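Local coordinates for protein serine-pyruvate aminotransferase (AgxT) (Sulfolobus solfataricus, PDB 3ZRQ) that probably transfers amino groups between serine or alanine and pyruvate or glyoxylate, as a pyridoxal-phosphate-dependent class-V aminotransferase, at residues 104-109 and 117-122; 131-136 and 158-163. All coordinates share one frame; numbering follows the deposited sequence.

Contact 1. Residues 104-109 and 117-122; sequences KVLRPS and GEVEEE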
loop_
_atom_site.group_PDB
_atom_site.type_symbol
_atom_site.label_atom_id
_atom_site.label_comp_id
_atom_site.label_asym_id
_atom_site.label_seq_id
_atom_site.Cartn_x
_atom_site.Cartn_y
_atom_site.Cartn_z
ATOM N N LYS A 104 -25.541 -8.779 40.215
ATOM C CA LYS A 104 -24.881 -8.240 41.403
ATOM C C LYS A 104 -23.435 -7.868 41.012
ATOM O O LYS A 104 -22.780 -8.630 40.315
ATOM C CB LYS A 104 -24.889 -9.323 42.495
ATOM C CG LYS A 104 -24.005 -9.087 43.698
ATOM C CD LYS A 104 -24.604 -8.137 44.676
ATOM C CE LYS A 104 -23.880 -8.271 46.012
ATOM N NZ LYS A 104 -24.578 -7.422 46.998
ATOM N N VAL A 105 -22.952 -6.713 41.473
ATOM C CA VAL A 105 -21.593 -6.222 41.138
ATOM C C VAL A 105 -20.766 -6.039 42.427
ATOM O O VAL A 105 -21.245 -5.417 43.374
ATOM C CB VAL A 105 -21.644 -4.838 40.427
ATOM C CG1 VAL A 105 -20.224 -4.402 39.980
ATOM C CG2 VAL A 105 -22.584 -4.872 39.201
ATOM N N LEU A 106 -19.542 -6.576 42.455
ATOM C CA LEU A 106 -18.570 -6.245 43.514
ATOM C C LEU A 106 -17.593 -5.207 42.982
ATOM O O LEU A 106 -17.112 -5.332 41.836
ATOM C CB LEU A 106 -17.789 -7.496 43.918
ATOM C CG LEU A 106 -18.590 -8.717 44.377
ATOM C CD1 LEU A 106 -17.617 -9.890 44.561
ATOM C CD2 LEU A 106 -19.307 -8.375 45.665
ATOM N N ARG A 107 -17.319 -4.169 43.780
ATOM C CA ARG A 107 -16.348 -3.133 43.412
ATOM C C ARG A 107 -15.355 -2.897 44.573
ATOM O O ARG A 107 -15.734 -3.019 45.756
ATOM C CB ARG A 107 -17.064 -1.813 43.094
ATOM C CG ARG A 107 -18.019 -1.891 41.888
ATOM C CD ARG A 107 -18.569 -0.529 41.522
ATOM N NE ARG A 107 -19.332 -0.620 40.261
ATOM C CZ ARG A 107 -20.630 -0.905 40.173
ATOM N NH1 ARG A 107 -21.373 -1.101 41.265
ATOM N NH2 ARG A 107 -21.201 -0.993 38.970
ATOM N N PRO A 108 -14.086 -2.594 44.253
ATOM C CA PRO A 108 -13.109 -2.267 45.297
ATOM C C PRO A 108 -13.023 -0.765 45.487
ATOM O O PRO A 108 -13.798 -0.028 44.873
ATOM C CB PRO A 108 -11.817 -2.811 44.709
ATOM C CG PRO A 108 -11.951 -2.543 43.214
ATOM C CD PRO A 108 -13.460 -2.593 42.911
ATOM N N SER A 109 -12.130 -0.292 46.374
ATOM C CA SER A 109 -11.845 1.150 46.471
ATOM C C SER A 109 -11.238 1.637 45.148
ATOM O O SER A 109 -10.695 0.842 44.401
ATOM C CB SER A 109 -10.898 1.448 47.646
ATOM O OG SER A 109 -11.336 0.793 48.831
ATOM N N GLY A 117 -10.471 -13.599 47.619
ATOM C CA GLY A 117 -11.216 -13.945 48.829
ATOM C C GLY A 117 -12.621 -13.386 48.864
ATOM O O GLY A 117 -13.543 -14.077 49.294
ATOM N N GLU A 118 -12.767 -12.129 48.433
ATOM C CA GLU A 118 -14.055 -11.439 48.410
ATOM C C GLU A 118 -15.006 -12.015 47.342
ATOM O O GLU A 118 -16.235 -12.034 47.537
ATOM C CB GLU A 118 -13.840 -9.930 48.234
ATOM C CG GLU A 118 -12.779 -9.409 49.212
ATOM C CD GLU A 118 -12.204 -8.015 48.908
ATOM O OE1 GLU A 118 -11.943 -7.637 47.731
ATOM O OE2 GLU A 118 -11.973 -7.290 49.894
ATOM N N VAL A 119 -14.448 -12.480 46.223
ATOM C CA VAL A 119 -15.260 -13.139 45.176
ATOM C C VAL A 119 -15.706 -14.521 45.685
ATOM O O VAL A 119 -16.870 -14.906 45.544
ATOM C CB VAL A 119 -14.505 -13.292 43.830
ATOM C CG1 VAL A 119 -15.448 -13.797 42.703
ATOM C CG2 VAL A 119 -13.841 -11.972 43.420
ATOM N N GLU A 120 -14.769 -15.250 46.286
ATOM C CA GLU A 120 -15.046 -16.571 46.878
ATOM C C GLU A 120 -16.195 -16.502 47.874
ATOM O O GLU A 120 -17.117 -17.334 47.837
ATOM C CB GLU A 120 -13.801 -17.107 47.588
ATOM C CG GLU A 120 -13.950 -18.520 48.153
ATOM C CD GLU A 120 -12.695 -19.003 48.851
ATOM O OE1 GLU A 120 -12.076 -18.207 49.590
ATOM O OE2 GLU A 120 -12.318 -20.176 48.637
ATOM N N GLU A 121 -16.136 -15.505 48.753
ATOM C CA GLU A 121 -17.137 -15.317 49.790
ATOM C C GLU A 121 -18.521 -15.116 49.158
ATOM O O GLU A 121 -19.517 -15.696 49.613
ATOM C CB GLU A 121 -16.729 -14.111 50.648
ATOM C CG GLU A 121 -17.711 -13.670 51.726
ATOM C CD GLU A 121 -17.067 -12.709 52.724
ATOM O OE1 GLU A 121 -15.930 -12.990 53.155
ATOM O OE2 GLU A 121 -17.689 -11.679 53.078
ATOM N N GLU A 122 -18.572 -14.312 48.096
ATOM C CA GLU A 122 -19.844 -13.999 47.442
ATOM C C GLU A 122 -20.441 -15.178 46.694
ATOM O O GLU A 122 -21.652 -15.370 46.749
ATOM C CB GLU A 122 -19.728 -12.765 46.556
ATOM C CG GLU A 122 -21.010 -12.391 45.803
ATOM C CD GLU A 122 -22.126 -11.896 46.702
ATOM O OE1 GLU A 122 -21.847 -11.387 47.804
ATOM O OE2 GLU A 122 -23.306 -11.999 46.294
#
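With its CG opposite the carbonyl carbon (chi1 -56°) and the branch beyond it extended, L106 sends CD1 out from the sheet onto the helix 117-122, while E122 folds at chi2 (68°) to lay its carboxylate beside K104. The pair belongs to a beta-alpha-beta crossover of the aminotransferase large domain: strand 102-106, last in the sheet within this chain, leads into helix 116-125, which returns over the sheet to strand 128-134. Strand 104-106 and helix 117-122 run nearly antiparallel (156°), their axes 10.6 Å apart. L106 CD1 sits over one helical turn, 3.9 Å from the carbonyl oxygen of E118, which accepts a weak bond from E122 N, and 4.1 Å from E122 CB. K104 meets E122 through its methylene chain, CE standing 3.8 Å from OE2. Its ammonium does not close a salt bridge, as NZ remains 4.8 Å from OE2, so any attraction is probably weak. OE2 is instead hydrogen-bonded to the hydroxyl of Y128. An alanine at E122 would keep the CB that touches L106, but would probably leave the Y128 hydroxyl without this acceptor and K104 without its opposite charge. Deeper in, V119 rests on V83 and V149, and its CG2 lies 4.5 Å from L106 CD1.

Contact 2. Residues 131-136 and 158-163; sequences VALTHV and ELIVVD. With PMP (4'-deoxy-4'-aminopyridoxal-5'-phosphate), chain C.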
loop_
_atom_site.group_PDB
_atom_site.type_symbol
_atom_site.label_atom_id
_atom_site.label_comp_id
_atom_site.label_asym_id
_atom_site.label_seq_id
_atom_site.Cartn_x
_atom_site.Cartn_y
_atom_site.Cartn_z
ATOM N N VAL A 131 -20.097 -15.751 36.267
ATOM C CA VAL A 131 -19.230 -14.737 36.877
ATOM C C VAL A 131 -18.369 -14.060 35.783
ATOM O O VAL A 131 -17.716 -14.730 34.993
ATOM C CB VAL A 131 -18.318 -15.335 37.989
ATOM C CG1 VAL A 131 -17.379 -14.244 38.571
ATOM C CG2 VAL A 131 -19.194 -15.918 39.124
ATOM N N ALA A 132 -18.394 -12.740 35.776
ATOM C CA ALA A 132 -17.661 -11.941 34.802
ATOM C C ALA A 132 -16.494 -11.244 35.497
ATOM O O ALA A 132 -16.678 -10.512 36.499
ATOM C CB ALA A 132 -18.588 -10.900 34.140
ATOM N N LEU A 133 -15.308 -11.455 34.923
ATOM C CA LEU A 133 -14.059 -10.830 35.378
ATOM C C LEU A 133 -13.451 -9.919 34.289
ATOM O O LEU A 133 -13.723 -10.121 33.088
ATOM C CB LEU A 133 -13.072 -11.951 35.697
ATOM C CG LEU A 133 -13.530 -13.025 36.680
ATOM C CD1 LEU A 133 -12.391 -14.022 36.872
ATOM C CD2 LEU A 133 -13.919 -12.328 37.987
ATOM N N THR A 134 -12.673 -8.909 34.702
ATOM C CA THR A 134 -11.870 -8.099 33.767
ATOM C C THR A 134 -10.383 -8.390 34.008
ATOM O O THR A 134 -9.882 -8.142 35.109
ATOM C CB THR A 134 -12.112 -6.601 33.969
ATOM O OG1 THR A 134 -13.514 -6.325 34.053
ATOM C CG2 THR A 134 -11.508 -5.793 32.820
ATOM N N HIS A 135 -9.661 -8.879 32.999
ATOM C CA HIS A 135 -8.247 -9.237 33.210
ATOM C C HIS A 135 -7.438 -7.954 33.465
ATOM O O HIS A 135 -6.777 -7.824 34.487
ATOM C CB HIS A 135 -7.683 -10.068 32.047
ATOM C CG HIS A 135 -6.426 -10.812 32.369
ATOM N ND1 HIS A 135 -5.892 -11.755 31.512
ATOM C CD2 HIS A 135 -5.611 -10.786 33.458
ATOM C CE1 HIS A 135 -4.795 -12.271 32.051
ATOM N NE2 HIS A 135 -4.606 -11.705 33.235
ATOM N N VAL A 136 -7.528 -6.984 32.561
ATOM C CA VAL A 136 -6.909 -5.698 32.782
ATOM C C VAL A 136 -7.985 -4.644 32.605
ATOM O O VAL A 136 -8.640 -4.583 31.554
ATOM C CB VAL A 136 -5.714 -5.442 31.792
ATOM C CG1 VAL A 136 -5.317 -3.953 31.774
ATOM C CG2 VAL A 136 -4.529 -6.313 32.120
ATOM N N GLU A 158 -21.490 -21.865 37.503
ATOM C CA GLU A 158 -21.639 -22.629 36.264
ATOM C C GLU A 158 -20.695 -22.154 35.157
ATOM O O GLU A 158 -20.114 -22.964 34.455
ATOM C CB GLU A 158 -23.074 -22.523 35.759
ATOM C CG GLU A 158 -24.103 -23.252 36.608
ATOM C CD GLU A 158 -25.460 -23.183 35.961
ATOM O OE1 GLU A 158 -25.591 -23.721 34.832
ATOM O OE2 GLU A 158 -26.366 -22.546 36.550
ATOM N N LEU A 159 -20.595 -20.836 34.991
ATOM C CA LEU A 159 -19.858 -20.232 33.855
ATOM C C LEU A 159 -18.952 -19.088 34.314
ATOM O O LEU A 159 -19.358 -18.260 35.135
ATOM C CB LEU A 159 -20.840 -19.691 32.806
ATOM C CG LEU A 159 -21.711 -20.689 32.025
ATOM C CD1 LEU A 159 -22.689 -19.959 31.061
ATOM C CD2 LEU A 159 -20.861 -21.753 31.284
ATOM N N ILE A 160 -17.731 -19.038 33.766
ATOM C CA ILE A 160 -16.807 -17.944 34.055
ATOM C C ILE A 160 -16.340 -17.285 32.753
ATOM O O ILE A 160 -15.846 -17.958 31.869
ATOM C CB ILE A 160 -15.575 -18.405 34.872
ATOM C CG1 ILE A 160 -15.998 -18.974 36.240
ATOM C CG2 ILE A 160 -14.600 -17.241 35.115
ATOM C CD1 ILE A 160 -14.825 -19.636 36.965
ATOM N N VAL A 161 -16.548 -15.978 32.654
ATOM C CA VAL A 161 -16.100 -15.220 31.492
ATOM C C VAL A 161 -15.074 -14.158 31.901
ATOM O O VAL A 161 -15.205 -13.499 32.965
ATOM C CB VAL A 161 -17.279 -14.603 30.675
ATOM C CG1 VAL A 161 -18.400 -15.634 30.446
ATOM C CG2 VAL A 161 -17.824 -13.344 31.320
ATOM N N VAL A 162 -14.037 -14.009 31.063
ATOM C CA VAL A 162 -13.008 -13.003 31.313
ATOM C C VAL A 162 -12.889 -12.065 30.120
ATOM O O VAL A 162 -12.706 -12.518 28.973
ATOM C CB VAL A 162 -11.623 -13.643 31.596
ATOM C CG1 VAL A 162 -10.555 -12.555 31.860
ATOM C CG2 VAL A 162 -11.720 -14.632 32.770
ATOM N N ASP A 163 -13.047 -10.777 30.394
ATOM C CA ASP A 163 -12.760 -9.742 29.428
ATOM C C ASP A 163 -11.225 -9.548 29.413
ATOM O O ASP A 163 -10.652 -8.937 30.339
ATOM C CB ASP A 163 -13.536 -8.477 29.799
ATOM C CG ASP A 163 -13.045 -7.242 29.077
ATOM O OD1 ASP A 163 -12.126 -7.328 28.220
ATOM O OD2 ASP A 163 -13.573 -6.153 29.390
HETATM N N1 PMP C . -13.027 -4.062 27.822
HETATM C C2 PMP C . -11.912 -3.318 28.061
HETATM C C2A PMP C . -11.024 -3.750 29.196
HETATM C C3 PMP C . -11.535 -2.290 27.192
HETATM O O3 PMP C . -10.339 -1.674 27.374
HETATM C C4 PMP C . -12.431 -1.933 26.172
HETATM C C4A PMP C . -12.280 -0.652 25.399
HETATM N N4A PMP C . -10.992 -0.547 24.850
HETATM C C5 PMP C . -13.590 -2.699 25.964
HETATM C C6 PMP C . -13.883 -3.759 26.808
HETATM C C5A PMP C . -14.561 -2.443 24.817
HETATM O O4P PMP C . -13.880 -2.739 23.602
HETATM P P PMP C . -14.364 -2.035 22.235
HETATM O O1P PMP C . -14.145 -0.540 22.329
HETATM O O2P PMP C . -15.837 -2.341 22.025
HETATM O O3P PMP C . -13.513 -2.667 21.165
HETATM O O HOH W 1 -14.856 -5.864 31.774
HETATM O O HOH W 2 -8.791 -6.768 29.776
#
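The methyl of T134 stands over one face of the D163 carboxylate, its CG2 above OD2 at 4.0 Å. At its edge the carboxylate meets the pyridine ring of PMP, also edge-on, with OD2 2.7 Å from N1 and the two flat groups turned about 80° against each other. Water 1 donates to OD2 and also bonds T134 OG1, and OD1 accepts from V165 N, so both oxygens are tied down. CG anti to the backbone N (chi1 165°) carries the acid off the strand end to the ring. An aspartate facing the pyridine nitrogen is a hallmark of fold-type I enzymes, where it is thought to favour a protonated ring. Strands 131-134 and 159-163 are parallel neighbours in the central sheet, joined by a beta-alpha-beta crossover through helix 146-153. Five nearly straight backbone bonds lace them, from V131 N to L159 O (2.9 Å) to H135 N on D163 O (2.8 Å). On the face that carries T134 and D163, V161 lies beside A132 in the conformer described. On the other, under helix 146-153, L133 CB touches V162 CG2 at 4.2 Å. Water 2 bridges V136 N and D163 O.

Overall arrangement
Contacts 1 and 2 follow each other along the chain, helix 116-125 of the first leading directly into strand 128-134 of the second. Their centres lie 13 Å apart and their nearest atoms about 5 Å, without touching. Strand 79-83 runs between them in the shared sheet, bonded through its backbone to K104 and L106 on one flank and to A132 on the other. Helix 146-153 joins them as well, meeting V119 from contact 1 and V131 and L133 from contact 2. Contact 2 ends at the cofactor, which T138, G63 and T64 also bind, with Y240 and T243 of the second subunit. Contact 1 lies nearer the surface, V119 about 9 Å, side chain to side chain, from the calcium ligand D148.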